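Local coordinates for protein muramidase (Sodiomyces alcalophilus, PDB 6ZM8) that cleaves bacterial peptidoglycan as a fungal muramidase (lysozyme) of glycoside hydrolase family 25, at residues Phe5-Trp10 with Ser43-Gly48; Ala58-Gln63 with Ala70-Tyr75; Asp119-Tyr124 with Ser129-Ile134; Pro156-Arg161 with Asp190-Asn195. All coordinates share one frame; numbering follows the deposited sequence.

Interaction 1. Residues Phe5-Trp10 with Ser43-Gly48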
loop_
_atom_site.group_PDB
_atom_site.type_symbol
_atom_site.label_atom_id
_atom_site.label_comp_id
_atom_site.label_asym_id
_atom_site.label_seq_id
_atom_site.Cartn_x
_atom_site.Cartn_y
_atom_site.Cartn_z
ATOM N N PHE A 5 3.839 -2.592 -10.149
ATOM C CA PHE A 5 3.891 -3.899 -9.507
ATOM C C PHE A 5 4.228 -3.713 -8.022
ATOM O O PHE A 5 4.438 -2.600 -7.548
ATOM C CB PHE A 5 4.845 -4.865 -10.253
ATOM C CG PHE A 5 6.326 -4.582 -10.189
ATOM C CD1 PHE A 5 6.906 -3.495 -10.845
ATOM C CD2 PHE A 5 7.166 -5.454 -9.518
ATOM C CE1 PHE A 5 8.275 -3.300 -10.841
ATOM C CE2 PHE A 5 8.546 -5.280 -9.519
ATOM C CZ PHE A 5 9.098 -4.207 -10.200
ATOM N N ASP A 6 4.251 -4.830 -7.295
ATOM C CA ASP A 6 4.670 -4.785 -5.900
ATOM C C ASP A 6 5.359 -6.096 -5.545
ATOM O O ASP A 6 5.117 -7.145 -6.143
ATOM C CB ASP A 6 3.508 -4.464 -4.926
ATOM C CG ASP A 6 2.395 -5.487 -4.975
ATOM O OD1 ASP A 6 2.570 -6.558 -4.327
ATOM O OD2 ASP A 6 1.378 -5.235 -5.665
ATOM N N ILE A 7 6.254 -5.966 -4.578
ATOM C CA ILE A 7 7.156 -7.040 -4.144
ATOM C C ILE A 7 7.366 -6.949 -2.634
ATOM O O ILE A 7 7.155 -5.917 -1.986
ATOM C CB ILE A 7 8.508 -6.968 -4.884
ATOM C CG1 ILE A 7 9.211 -5.620 -4.626
ATOM C CG2 ILE A 7 8.334 -7.259 -6.372
ATOM C CD1 ILE A 7 10.468 -5.417 -5.451
ATOM N N SER A 8 7.843 -8.074 -2.109
ATOM C CA SER A 8 8.213 -8.210 -0.702
ATOM C C SER A 8 9.434 -9.104 -0.620
ATOM O O SER A 8 10.031 -9.489 -1.639
ATOM C CB SER A 8 7.072 -8.796 0.110
ATOM O OG SER A 8 6.904 -10.165 -0.216
ATOM N N GLY A 9 9.803 -9.497 0.599
ATOM C CA GLY A 9 10.894 -10.456 0.772
ATOM C C GLY A 9 10.551 -11.830 0.246
ATOM O O GLY A 9 11.459 -12.701 0.233
ATOM N N TRP A 10 9.340 -12.108 -0.174
ATOM C CA TRP A 10 9.010 -13.365 -0.836
ATOM C C TRP A 10 9.728 -13.496 -2.181
ATOM O O TRP A 10 9.932 -14.613 -2.628
ATOM C CB TRP A 10 7.483 -13.446 -1.025
ATOM C CG TRP A 10 6.931 -14.786 -1.312
ATOM C CD1 TRP A 10 6.530 -15.251 -2.534
ATOM C CD2 TRP A 10 6.711 -15.842 -0.388
ATOM N NE1 TRP A 10 6.099 -16.542 -2.435
ATOM C CE2 TRP A 10 6.212 -16.936 -1.129
ATOM C CE3 TRP A 10 6.920 -16.004 0.974
ATOM C CZ2 TRP A 10 5.898 -18.149 -0.548
ATOM C CZ3 TRP A 10 6.580 -17.219 1.562
ATOM C CH2 TRP A 10 6.066 -18.261 0.803
ATOM N N SER A 43 15.742 -2.832 1.570
ATOM C CA SER A 43 16.764 -1.884 1.122
ATOM C C SER A 43 17.265 -2.223 -0.291
ATOM O O SER A 43 17.388 -1.295 -1.139
ATOM C CB SER A 43 17.910 -1.861 2.086
ATOM O OG SER A 43 17.476 -1.415 3.348
ATOM N N ARG A 44 17.522 -3.495 -0.594
ATOM C CA ARG A 44 17.964 -3.875 -1.946
ATOM C C ARG A 44 16.898 -3.464 -2.949
ATOM O O ARG A 44 17.209 -2.970 -4.035
ATOM C CB ARG A 44 18.254 -5.370 -2.026
ATOM C CG ARG A 44 18.259 -6.005 -3.403
ATOM C CD ARG A 44 18.408 -7.513 -3.354
ATOM N NE ARG A 44 17.334 -8.291 -2.748
ATOM C CZ ARG A 44 16.158 -8.616 -3.345
ATOM N NH1 ARG A 44 15.322 -9.369 -2.657
ATOM N NH2 ARG A 44 15.841 -8.203 -4.571
ATOM N N GLN A 45 15.645 -3.727 -2.617
ATOM C CA GLN A 45 14.554 -3.473 -3.567
ATOM C C GLN A 45 14.343 -1.980 -3.783
ATOM O O GLN A 45 14.199 -1.533 -4.924
ATOM C CB GLN A 45 13.289 -4.167 -3.052
ATOM C CG GLN A 45 13.385 -5.694 -3.120
ATOM C CD GLN A 45 12.264 -6.404 -2.400
ATOM O OE1 GLN A 45 11.720 -5.897 -1.415
ATOM N NE2 GLN A 45 11.953 -7.609 -2.846
ATOM N N TYR A 46 14.305 -1.224 -2.696
ATOM C CA TYR A 46 14.022 0.224 -2.797
ATOM C C TYR A 46 15.166 0.918 -3.513
ATOM O O TYR A 46 14.944 1.812 -4.358
ATOM C CB TYR A 46 13.772 0.772 -1.396
ATOM C CG TYR A 46 13.004 2.083 -1.322
ATOM C CD1 TYR A 46 13.626 3.295 -1.388
ATOM C CD2 TYR A 46 11.635 2.077 -1.112
ATOM C CE1 TYR A 46 12.939 4.482 -1.168
ATOM C CE2 TYR A 46 10.927 3.242 -0.902
ATOM C CZ TYR A 46 11.583 4.444 -0.887
ATOM O OH TYR A 46 10.918 5.632 -0.604
ATOM N N THR A 47 16.406 0.528 -3.224
ATOM C CA THR A 47 17.572 1.061 -3.945
ATOM C C THR A 47 17.530 0.700 -5.423
ATOM O O THR A 47 17.776 1.576 -6.265
ATOM C CB THR A 47 18.854 0.592 -3.274
ATOM O OG1 THR A 47 18.912 1.030 -1.927
ATOM C CG2 THR A 47 20.083 1.034 -3.989
ATOM N N GLY A 48 17.229 -0.551 -5.742
ATOM C CA GLY A 48 17.162 -0.945 -7.151
ATOM C C GLY A 48 16.098 -0.159 -7.907
ATOM O O GLY A 48 16.285 0.272 -9.045
#
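Ile7, at the end of strand 2-7, meets Gln45 of helix 42-51 where that helix packs on the outside of the family 25 beta/alpha barrel. The two side chains come from opposite directions and overlap, Ile7 CD1 lying along the stem of Gln45. With chi1 at 60°, Ile7 places CG1 between its backbone N and carbonyl carbon, which carries CD1 out to lie 3.7 Å from Gln45 CG. Glutamine suits this buried place because its extended methylene stem serves as an apolar surface while its amide still reaches a backbone carbonyl. Ile29 of strand 26-33 touches Gln45, and Phe16 of helix 16-22 touches Ile7, adding to the tight side.

Past Ile7 the contact thins into an exposed loop. Ser8 turns its side chain away and offers its carbonyl: Gln45 NE2 donates to Ser8 O over 2.9 Å, nearly straight at 169°, coming from well above the carbonyl plane. Gly9 and Trp10 beyond are exposed. An ST turn shapes this loop, with Ser8 OG accepting from Trp10 N at 3.1 Å.

Interaction 2. Residues Ala58-Gln63 with Ala70-Tyr75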
loop_
_atom_site.group_PDB
_atom_site.type_symbol
_atom_site.label_atom_id
_atom_site.label_comp_id
_atom_site.label_asym_id
_atom_site.label_seq_id
_atom_site.Cartn_x
_atom_site.Cartn_y
_atom_site.Cartn_z
ATOM N N ALA A 58 6.590 2.360 -0.144
ATOM C CA ALA A 58 6.670 1.268 0.800
ATOM C C ALA A 58 5.284 0.909 1.302
ATOM O O ALA A 58 4.373 1.764 1.293
ATOM C CB ALA A 58 7.529 1.683 1.982
ATOM N N TYR A 59 5.121 -0.315 1.818
ATOM C CA TYR A 59 3.870 -0.678 2.482
ATOM C C TYR A 59 4.128 -1.378 3.804
ATOM O O TYR A 59 5.217 -1.960 4.066
ATOM C CB TYR A 59 2.907 -1.455 1.572
ATOM C CG TYR A 59 3.268 -2.874 1.219
ATOM C CD1 TYR A 59 2.902 -3.937 2.026
ATOM C CD2 TYR A 59 3.923 -3.168 0.016
ATOM C CE1 TYR A 59 3.142 -5.258 1.656
ATOM C CE2 TYR A 59 4.183 -4.483 -0.374
ATOM C CZ TYR A 59 3.775 -5.528 0.460
ATOM O OH TYR A 59 4.017 -6.831 0.091
ATOM N N HIS A 60 3.101 -1.300 4.654
ATOM C CA HIS A 60 3.104 -1.847 6.013
ATOM C C HIS A 60 1.983 -2.856 6.133
ATOM O O HIS A 60 0.814 -2.536 5.841
ATOM C CB HIS A 60 2.792 -0.695 7.001
ATOM C CG HIS A 60 2.681 -1.195 8.408
ATOM N ND1 HIS A 60 3.820 -1.522 9.141
ATOM C CD2 HIS A 60 1.573 -1.476 9.144
ATOM C CE1 HIS A 60 3.378 -1.958 10.306
ATOM N NE2 HIS A 60 2.026 -1.978 10.338
ATOM N N PHE A 61 2.287 -4.075 6.600
ATOM C CA PHE A 61 1.246 -5.063 6.867
ATOM C C PHE A 61 0.698 -4.854 8.281
ATOM O O PHE A 61 1.398 -5.077 9.291
ATOM C CB PHE A 61 1.751 -6.493 6.658
ATOM C CG PHE A 61 0.609 -7.489 6.681
ATOM C CD1 PHE A 61 0.048 -7.956 7.863
ATOM C CD2 PHE A 61 0.025 -7.871 5.499
ATOM C CE1 PHE A 61 -1.066 -8.796 7.852
ATOM C CE2 PHE A 61 -1.061 -8.723 5.484
ATOM C CZ PHE A 61 -1.614 -9.186 6.655
ATOM N N ALA A 62 -0.554 -4.402 8.349
ATOM C CA ALA A 62 -1.201 -4.095 9.609
ATOM C C ALA A 62 -1.412 -5.357 10.465
ATOM O O ALA A 62 -1.842 -6.392 9.965
ATOM C CB ALA A 62 -2.558 -3.491 9.352
ATOM N N GLN A 63 -1.203 -5.168 11.771
ATOM C CA GLN A 63 -1.520 -6.194 12.777
ATOM C C GLN A 63 -2.372 -5.533 13.853
ATOM O O GLN A 63 -1.846 -5.115 14.896
ATOM C CB GLN A 63 -0.235 -6.820 13.335
ATOM C CG GLN A 63 0.424 -7.754 12.333
ATOM C CD GLN A 63 -0.301 -9.082 12.150
ATOM O OE1 GLN A 63 -1.312 -9.343 12.807
ATOM N NE2 GLN A 63 0.228 -9.910 11.252
ATOM N N ALA A 70 -1.180 3.997 15.906
ATOM C CA ALA A 70 -0.124 5.019 16.000
ATOM C C ALA A 70 1.242 4.359 16.107
ATOM O O ALA A 70 2.204 4.800 15.481
ATOM C CB ALA A 70 -0.373 5.938 17.184
ATOM N N ALA A 71 1.360 3.309 16.945
ATOM C CA ALA A 71 2.661 2.662 17.118
ATOM C C ALA A 71 3.130 2.075 15.798
ATOM O O ALA A 71 4.325 2.122 15.455
ATOM C CB ALA A 71 2.590 1.581 18.187
ATOM N N GLN A 72 2.207 1.485 15.037
ATOM C CA GLN A 72 2.596 0.886 13.755
ATOM C C GLN A 72 2.910 1.963 12.706
ATOM O O GLN A 72 3.820 1.753 11.897
ATOM C CB GLN A 72 1.527 -0.106 13.293
ATOM C CG GLN A 72 1.691 -1.394 14.102
ATOM C CD GLN A 72 0.718 -2.505 13.788
ATOM O OE1 GLN A 72 0.463 -2.823 12.613
ATOM N NE2 GLN A 72 0.214 -3.120 14.831
ATOM N N ALA A 73 2.193 3.095 12.726
ATOM C CA ALA A 73 2.548 4.166 11.806
ATOM C C ALA A 73 3.942 4.710 12.106
ATOM O O ALA A 73 4.707 4.997 11.178
ATOM C CB ALA A 73 1.517 5.286 11.893
ATOM N N ARG A 74 4.281 4.869 13.391
ATOM C CA ARG A 74 5.626 5.331 13.749
ATOM C C ARG A 74 6.671 4.327 13.289
ATOM O O ARG A 74 7.738 4.711 12.769
ATOM C CB ARG A 74 5.762 5.536 15.269
ATOM C CG ARG A 74 5.087 6.770 15.795
ATOM C CD ARG A 74 5.362 7.024 17.284
ATOM N NE ARG A 74 4.574 6.157 18.159
ATOM C CZ ARG A 74 3.305 6.413 18.624
ATOM N NH1 ARG A 74 2.711 7.509 18.166
ATOM N NH2 ARG A 74 2.671 5.552 19.368
ATOM N N TYR A 75 6.441 3.044 13.529
ATOM C CA TYR A 75 7.412 2.012 13.143
ATOM C C TYR A 75 7.609 2.012 11.626
ATOM O O TYR A 75 8.734 1.967 11.125
ATOM C CB TYR A 75 6.922 0.658 13.646
ATOM C CG TYR A 75 7.896 -0.463 13.417
ATOM C CD1 TYR A 75 9.091 -0.516 14.082
ATOM C CD2 TYR A 75 7.612 -1.502 12.547
ATOM C CE1 TYR A 75 9.988 -1.578 13.919
ATOM C CE2 TYR A 75 8.482 -2.562 12.357
ATOM C CZ TYR A 75 9.656 -2.614 13.062
ATOM O OH TYR A 75 10.470 -3.698 12.896
#
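Gln72 OE1 is gripped by two donors from the segment opposite, His60 NE2 at 2.9 Å and Gln63 N at 3.0 Å. Both lie in the plane of the amide, one on each lone pair, and the imidazole bond is almost perfectly straight at 176°. The other half of the same amide points back to the backbone: Gln72 NE2 donates to Gln63 O over 2.9 Å, from above that carbonyl's plane. One side chain thus answers both the N-H and the C=O of Gln63, a task for which a carboxamide, with donor and acceptor side by side, is well suited. The chain, extended beyond CG, carries the amide out to His60 and Gln63, while Gln72 CB lies 3.5 Å from His60 NE2 and Gln72 O sits over one face of the imidazole, toward its rim.

A leucine in place of Gln72 would probably leave the buried N-H of His60 NE2 without its acceptor and set the backbone of Gln63 free to shift. In the second shell, Thr32 OG1 bonds His60 ND1 and fixes the ring's rotation, Ser67 OG takes a further bond from Gln72 NE2, and Glu33 holds the side-chain amide of Gln63. The contact ties strand 55-61 to helix 69-78 within a beta-alpha-beta unit completed by strand 93-95, with Phe120 and Trp116 of helix 110-128 packed alongside.

Interaction 3. Residues Asp119-Tyr124 with Ser129-Ile134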
loop_
_atom_site.group_PDB
_atom_site.type_symbol
_atom_site.label_atom_id
_atom_site.label_comp_id
_atom_site.label_asym_id
_atom_site.label_seq_id
_atom_site.Cartn_x
_atom_site.Cartn_y
_atom_site.Cartn_z
ATOM N N ASP A 119 -6.249 5.897 13.681
ATOM C CA ASP A 119 -5.042 6.198 14.436
ATOM C C ASP A 119 -3.797 6.038 13.544
ATOM O O ASP A 119 -2.883 6.874 13.569
ATOM C CB ASP A 119 -4.989 5.296 15.672
ATOM C CG ASP A 119 -4.009 5.726 16.735
ATOM O OD1 ASP A 119 -3.690 6.904 16.832
ATOM O OD2 ASP A 119 -3.611 4.809 17.520
ATOM N N PHE A 120 -3.755 4.975 12.751
ATOM C CA PHE A 120 -2.625 4.798 11.828
ATOM C C PHE A 120 -2.546 5.961 10.832
ATOM O O PHE A 120 -1.475 6.548 10.624
ATOM C CB PHE A 120 -2.754 3.451 11.094
ATOM C CG PHE A 120 -1.561 3.167 10.213
ATOM C CD1 PHE A 120 -1.425 3.755 8.957
ATOM C CD2 PHE A 120 -0.560 2.306 10.653
ATOM C CE1 PHE A 120 -0.294 3.519 8.177
ATOM C CE2 PHE A 120 0.559 2.046 9.857
ATOM C CZ PHE A 120 0.691 2.661 8.627
ATOM N N VAL A 121 -3.655 6.262 10.165
ATOM C CA VAL A 121 -3.527 7.229 9.059
ATOM C C VAL A 121 -3.307 8.655 9.600
ATOM O O VAL A 121 -2.629 9.437 8.956
ATOM C CB VAL A 121 -4.708 7.160 8.067
ATOM C CG1 VAL A 121 -4.931 5.731 7.572
ATOM C CG2 VAL A 121 -5.992 7.706 8.634
ATOM N N THR A 122 -3.939 9.026 10.729
ATOM C CA THR A 122 -3.680 10.335 11.312
ATOM C C THR A 122 -2.228 10.437 11.762
ATOM O O THR A 122 -1.570 11.468 11.551
ATOM C CB THR A 122 -4.661 10.586 12.462
ATOM O OG1 THR A 122 -5.966 10.722 11.940
ATOM C CG2 THR A 122 -4.331 11.834 13.245
ATOM N N THR A 123 -1.717 9.391 12.402
ATOM C CA THR A 123 -0.331 9.416 12.875
ATOM C C THR A 123 0.641 9.489 11.696
ATOM O O THR A 123 1.594 10.278 11.704
ATOM C CB THR A 123 -0.055 8.216 13.779
ATOM O OG1 THR A 123 -0.944 8.257 14.906
ATOM C CG2 THR A 123 1.373 8.228 14.298
ATOM N N TYR A 124 0.407 8.662 10.675
ATOM C CA TYR A 124 1.292 8.669 9.513
ATOM C C TYR A 124 1.330 10.064 8.857
ATOM O O TYR A 124 2.377 10.545 8.465
ATOM C CB TYR A 124 0.840 7.583 8.519
ATOM C CG TYR A 124 1.781 7.469 7.333
ATOM C CD1 TYR A 124 2.976 6.763 7.430
ATOM C CD2 TYR A 124 1.476 8.091 6.127
ATOM C CE1 TYR A 124 3.853 6.684 6.361
ATOM C CE2 TYR A 124 2.346 8.012 5.045
ATOM C CZ TYR A 124 3.542 7.314 5.163
ATOM O OH TYR A 124 4.379 7.288 4.078
ATOM N N SER A 129 3.537 14.152 6.558
ATOM C CA SER A 129 2.733 15.113 5.807
ATOM C C SER A 129 1.761 14.459 4.827
ATOM O O SER A 129 0.966 15.194 4.213
ATOM C CB SER A 129 3.545 16.193 5.063
ATOM O OG SER A 129 3.999 15.775 3.789
ATOM N N ARG A 130 1.810 13.140 4.662
ATOM C CA ARG A 130 0.994 12.476 3.663
ATOM C C ARG A 130 -0.066 11.584 4.297
ATOM O O ARG A 130 0.193 10.870 5.271
ATOM C CB ARG A 130 1.854 11.551 2.787
ATOM C CG ARG A 130 2.926 12.295 1.977
ATOM C CD ARG A 130 2.307 13.372 1.078
ATOM N NE ARG A 130 1.270 12.855 0.200
ATOM C CZ ARG A 130 1.460 12.340 -1.017
ATOM N NH1 ARG A 130 2.685 12.377 -1.569
ATOM N NH2 ARG A 130 0.437 11.859 -1.720
ATOM N N TRP A 131 -1.260 11.605 3.692
ATOM C CA TRP A 131 -2.231 10.562 3.983
ATOM C C TRP A 131 -1.760 9.282 3.276
ATOM O O TRP A 131 -1.382 9.314 2.113
ATOM C CB TRP A 131 -3.631 10.937 3.492
ATOM C CG TRP A 131 -4.160 12.167 4.160
ATOM C CD1 TRP A 131 -4.335 13.392 3.594
ATOM C CD2 TRP A 131 -4.527 12.323 5.530
ATOM N NE1 TRP A 131 -4.787 14.291 4.522
ATOM C CE2 TRP A 131 -4.911 13.662 5.721
ATOM C CE3 TRP A 131 -4.547 11.470 6.626
ATOM C CZ2 TRP A 131 -5.310 14.160 6.965
ATOM C CZ3 TRP A 131 -4.948 11.975 7.852
ATOM C CH2 TRP A 131 -5.323 13.303 8.026
ATOM N N PRO A 132 -1.778 8.145 3.968
ATOM C CA PRO A 132 -1.347 6.906 3.336
ATOM C C PRO A 132 -2.391 6.414 2.339
ATOM O O PRO A 132 -3.589 6.691 2.437
ATOM C CB PRO A 132 -1.183 5.951 4.504
ATOM C CG PRO A 132 -2.249 6.429 5.476
ATOM C CD PRO A 132 -2.260 7.940 5.339
ATOM N N VAL A 133 -1.902 5.605 1.390
ATOM C CA VAL A 133 -2.773 4.761 0.588
ATOM C C VAL A 133 -3.310 3.631 1.469
ATOM O O VAL A 133 -2.603 3.161 2.375
ATOM C CB VAL A 133 -1.923 4.217 -0.583
ATOM C CG1 VAL A 133 -2.590 3.078 -1.345
ATOM C CG2 VAL A 133 -1.578 5.356 -1.541
ATOM N N ILE A 134 -4.549 3.206 1.217
ATOM C CA ILE A 134 -5.101 2.022 1.876
ATOM C C ILE A 134 -5.215 0.905 0.844
ATOM O O ILE A 134 -5.919 1.064 -0.164
ATOM C CB ILE A 134 -6.454 2.323 2.525
ATOM C CG1 ILE A 134 -6.246 3.220 3.741
ATOM C CG2 ILE A 134 -7.193 1.024 2.899
ATOM C CD1 ILE A 134 -7.528 3.736 4.373
#
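Tyr124 OH is held by two backbone groups, Gly81 O and Gly92 N, and this anchoring fixes a ring that helix 110-128 lays against Arg130 and Pro132. With CG anti to the backbone N (chi1 -176°), the ring leaves the helix toward 129-134, and Tyr124 CD2 comes 3.2 Å from Arg130 O and 3.8 Å from Pro132 CB. Proline suits the spot: its compact, apolar ring fits between Tyr124 and Val121. Val121 packs its side chain against Pro132 CG, though how tightly is doubtful because the valine has two conformers. Phe120 adds a looser touch, the edge of its ring facing Pro132 CG.

On the outer flank Trp131 swings back to the helix, its CZ3 3.6 Å from Val121 O, with His125 stacked on the indole. The guanidinium of Arg130 leads away instead, to Leu204 O of helix 198-206. The contact closes the turn from helix 110-128 into strand 133-136, the second half of a beta-alpha-beta unit begun by strand 93-95, which lies next to 133-136 in the sheet.

Interaction 4. Residues Pro156-Arg161 with Asp190-Asn195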
loop_
_atom_site.group_PDB
_atom_site.type_symbol
_atom_site.label_atom_id
_atom_site.label_comp_id
_atom_site.label_asym_id
_atom_site.label_seq_id
_atom_site.Cartn_x
_atom_site.Cartn_y
_atom_site.Cartn_z
ATOM N N PRO A 156 -5.971 7.502 -0.777
ATOM C CA PRO A 156 -6.214 6.841 -2.054
ATOM C C PRO A 156 -6.393 5.324 -1.859
ATOM O O PRO A 156 -5.703 4.721 -1.013
ATOM C CB PRO A 156 -4.941 7.134 -2.867
ATOM C CG PRO A 156 -4.392 8.417 -2.221
ATOM C CD PRO A 156 -4.691 8.231 -0.748
ATOM N N LEU A 157 -7.237 4.733 -2.679
ATOM C CA LEU A 157 -7.536 3.302 -2.582
ATOM C C LEU A 157 -6.644 2.484 -3.503
ATOM O O LEU A 157 -6.548 2.751 -4.705
ATOM C CB LEU A 157 -8.995 3.084 -2.996
ATOM C CG LEU A 157 -9.458 1.617 -2.998
ATOM C CD1 LEU A 157 -9.444 1.016 -1.589
ATOM C CD2 LEU A 157 -10.855 1.551 -3.619
ATOM N N TRP A 158 -6.066 1.438 -2.913
ATOM C CA TRP A 158 -5.340 0.388 -3.638
ATOM C C TRP A 158 -6.158 -0.899 -3.416
ATOM O O TRP A 158 -6.113 -1.496 -2.345
ATOM C CB TRP A 158 -3.916 0.298 -3.117
ATOM C CG TRP A 158 -3.038 -0.707 -3.775
ATOM C CD1 TRP A 158 -3.286 -1.502 -4.855
ATOM C CD2 TRP A 158 -1.697 -1.015 -3.348
ATOM N NE1 TRP A 158 -2.186 -2.307 -5.122
ATOM C CE2 TRP A 158 -1.208 -2.027 -4.201
ATOM C CE3 TRP A 158 -0.904 -0.573 -2.279
ATOM C CZ2 TRP A 158 0.040 -2.626 -4.012
ATOM C CZ3 TRP A 158 0.326 -1.183 -2.066
ATOM C CH2 TRP A 158 0.783 -2.195 -2.931
ATOM N N ILE A 159 -6.968 -1.234 -4.414
ATOM C CA ILE A 159 -7.924 -2.336 -4.272
ATOM C C ILE A 159 -7.343 -3.594 -4.906
ATOM O O ILE A 159 -6.749 -3.513 -5.984
ATOM C CB ILE A 159 -9.276 -1.937 -4.893
ATOM C CG1 ILE A 159 -10.409 -2.871 -4.483
ATOM C CG2 ILE A 159 -9.220 -1.763 -6.413
ATOM C CD1 ILE A 159 -10.738 -2.815 -3.007
ATOM N N ALA A 160 -7.576 -4.736 -4.278
ATOM C CA ALA A 160 -7.117 -6.008 -4.824
ATOM C C ALA A 160 -8.323 -6.843 -5.288
ATOM O O ALA A 160 -9.246 -7.095 -4.515
ATOM C CB ALA A 160 -6.301 -6.781 -3.828
ATOM N N ARG A 161 -8.239 -7.309 -6.538
ATOM C CA ARG A 161 -9.224 -8.260 -7.071
ATOM C C ARG A 161 -8.611 -8.862 -8.342
ATOM O O ARG A 161 -8.390 -8.132 -9.321
ATOM C CB ARG A 161 -10.555 -7.614 -7.406
ATOM C CG ARG A 161 -11.591 -8.653 -7.840
ATOM C CD ARG A 161 -12.837 -8.048 -8.406
ATOM N NE ARG A 161 -13.865 -9.034 -8.574
ATOM C CZ ARG A 161 -14.732 -9.006 -9.537
ATOM N NH1 ARG A 161 -14.690 -8.190 -10.560
ATOM N NH2 ARG A 161 -15.755 -9.823 -9.492
ATOM N N ASP A 190 3.245 -9.003 -7.475
ATOM C CA ASP A 190 1.894 -8.729 -7.925
ATOM C C ASP A 190 1.883 -7.600 -8.952
ATOM O O ASP A 190 2.763 -6.752 -8.946
ATOM C CB ASP A 190 0.982 -8.336 -6.751
ATOM C CG ASP A 190 1.132 -9.322 -5.608
ATOM O OD1 ASP A 190 0.890 -10.491 -5.781
ATOM O OD2 ASP A 190 1.549 -8.864 -4.472
ATOM N N SER A 191 0.868 -7.601 -9.821
ATOM C CA SER A 191 0.748 -6.578 -10.847
ATOM C C SER A 191 -0.340 -5.573 -10.478
ATOM O O SER A 191 -1.406 -5.964 -10.003
ATOM C CB SER A 191 0.389 -7.189 -12.201
ATOM O OG SER A 191 1.347 -8.183 -12.573
ATOM N N ASN A 192 -0.056 -4.298 -10.760
ATOM C CA ASN A 192 -0.963 -3.204 -10.460
ATOM C C ASN A 192 -1.174 -2.319 -11.691
ATOM O O ASN A 192 -0.287 -2.127 -12.519
ATOM C CB ASN A 192 -0.387 -2.294 -9.360
ATOM C CG ASN A 192 -0.200 -3.073 -8.076
ATOM O OD1 ASN A 192 -1.162 -3.577 -7.509
ATOM N ND2 ASN A 192 1.054 -3.179 -7.619
ATOM N N TRP A 193 -2.355 -1.695 -11.715
ATOM C CA TRP A 193 -2.631 -0.537 -12.565
ATOM C C TRP A 193 -2.754 0.693 -11.693
ATOM O O TRP A 193 -3.402 0.655 -10.641
ATOM C CB TRP A 193 -3.945 -0.690 -13.329
ATOM C CG TRP A 193 -3.983 -1.826 -14.305
ATOM C CD1 TRP A 193 -4.857 -2.864 -14.308
ATOM C CD2 TRP A 193 -3.104 -2.067 -15.431
ATOM N NE1 TRP A 193 -4.621 -3.717 -15.352
ATOM C CE2 TRP A 193 -3.517 -3.292 -16.036
ATOM C CE3 TRP A 193 -2.010 -1.390 -15.974
ATOM C CZ2 TRP A 193 -2.857 -3.838 -17.148
ATOM C CZ3 TRP A 193 -1.360 -1.934 -17.067
ATOM C CH2 TRP A 193 -1.784 -3.130 -17.646
ATOM N N PHE A 194 -2.198 1.802 -12.173
ATOM C CA PHE A 194 -2.495 3.131 -11.646
ATOM C C PHE A 194 -3.536 3.774 -12.556
ATOM O O PHE A 194 -3.377 3.813 -13.780
ATOM C CB PHE A 194 -1.218 3.999 -11.621
ATOM C CG PHE A 194 -1.519 5.450 -11.314
ATOM C CD1 PHE A 194 -1.864 5.860 -10.041
ATOM C CD2 PHE A 194 -1.458 6.411 -12.333
ATOM C CE1 PHE A 194 -2.132 7.200 -9.781
ATOM C CE2 PHE A 194 -1.721 7.746 -12.067
ATOM C CZ PHE A 194 -2.056 8.139 -10.804
ATOM N N ASN A 195 -4.600 4.307 -11.926
ATOM C CA ASN A 195 -5.743 4.885 -12.635
ATOM C C ASN A 195 -5.504 6.355 -12.968
ATOM O O ASN A 195 -6.156 7.220 -12.419
ATOM C CB ASN A 195 -6.981 4.737 -11.757
ATOM C CG ASN A 195 -8.260 5.125 -12.417
ATOM O OD1 ASN A 195 -8.297 5.298 -13.643
ATOM N ND2 ASN A 195 -9.296 5.255 -11.627
#
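A chi1 of -179° swings the indole of Trp158 out beside its carbonyl carbon, and one of -62° sets the amide of Asn192 beside its backbone N, torsions that bring the two groups together from strands that are not neighbours in the sheet. Trp158 NE1 donates to Asn192 OD1 over 2.9 Å, in a bent bond. The donor stands above the amide's carbonyl plane; ring and amide planes are 77° apart, and Asn192 ND2 lies 3.8 Å from Trp158 CZ2.

Asparagine is apt here because it accepts with one end and donates with the other, ND2 bonding Asp6 OD2. Tyr28 stacks on the indole and Tyr135 meets it edge-to-face. A phenylalanine at Trp158 would probably leave Asn192 OD1 without this donor and let the amide turn, loosening its hold on Asp6. Strand 178-182 runs between 157-160 and 190-194, with Gln180 touching both side chains. The bond thus spans strands of the family 25 beta/alpha barrel and, through Asn192, helps hold Asp6, which probably lies at the active site as in relatives.

In the fold
All four contacts hang on one curled sheet. Interactions 1 and 4 join directly: strands 2-7 and 190-194 are neighbours, with Asp6 N 2.9 Å from Asp190 O, and the bond from Asn192 to Asp6 adds a side-chain tie. Interaction 4 meets interaction 3 through Ile134 O and Trp158 N, 2.8 Å apart. Interactions 2 and 3, with centres about 10 Å apart, share a helix layer in which Phe120 CE2 lies 3.7 Å from Gln72 C. Phe61, within 58-63, touches Asp95 and Glu97, which fit the Asp-X-Glu motif of family 25, so interaction 2 probably borders the active site; Asp6 probably belongs to the same acidic cluster, as in relatives.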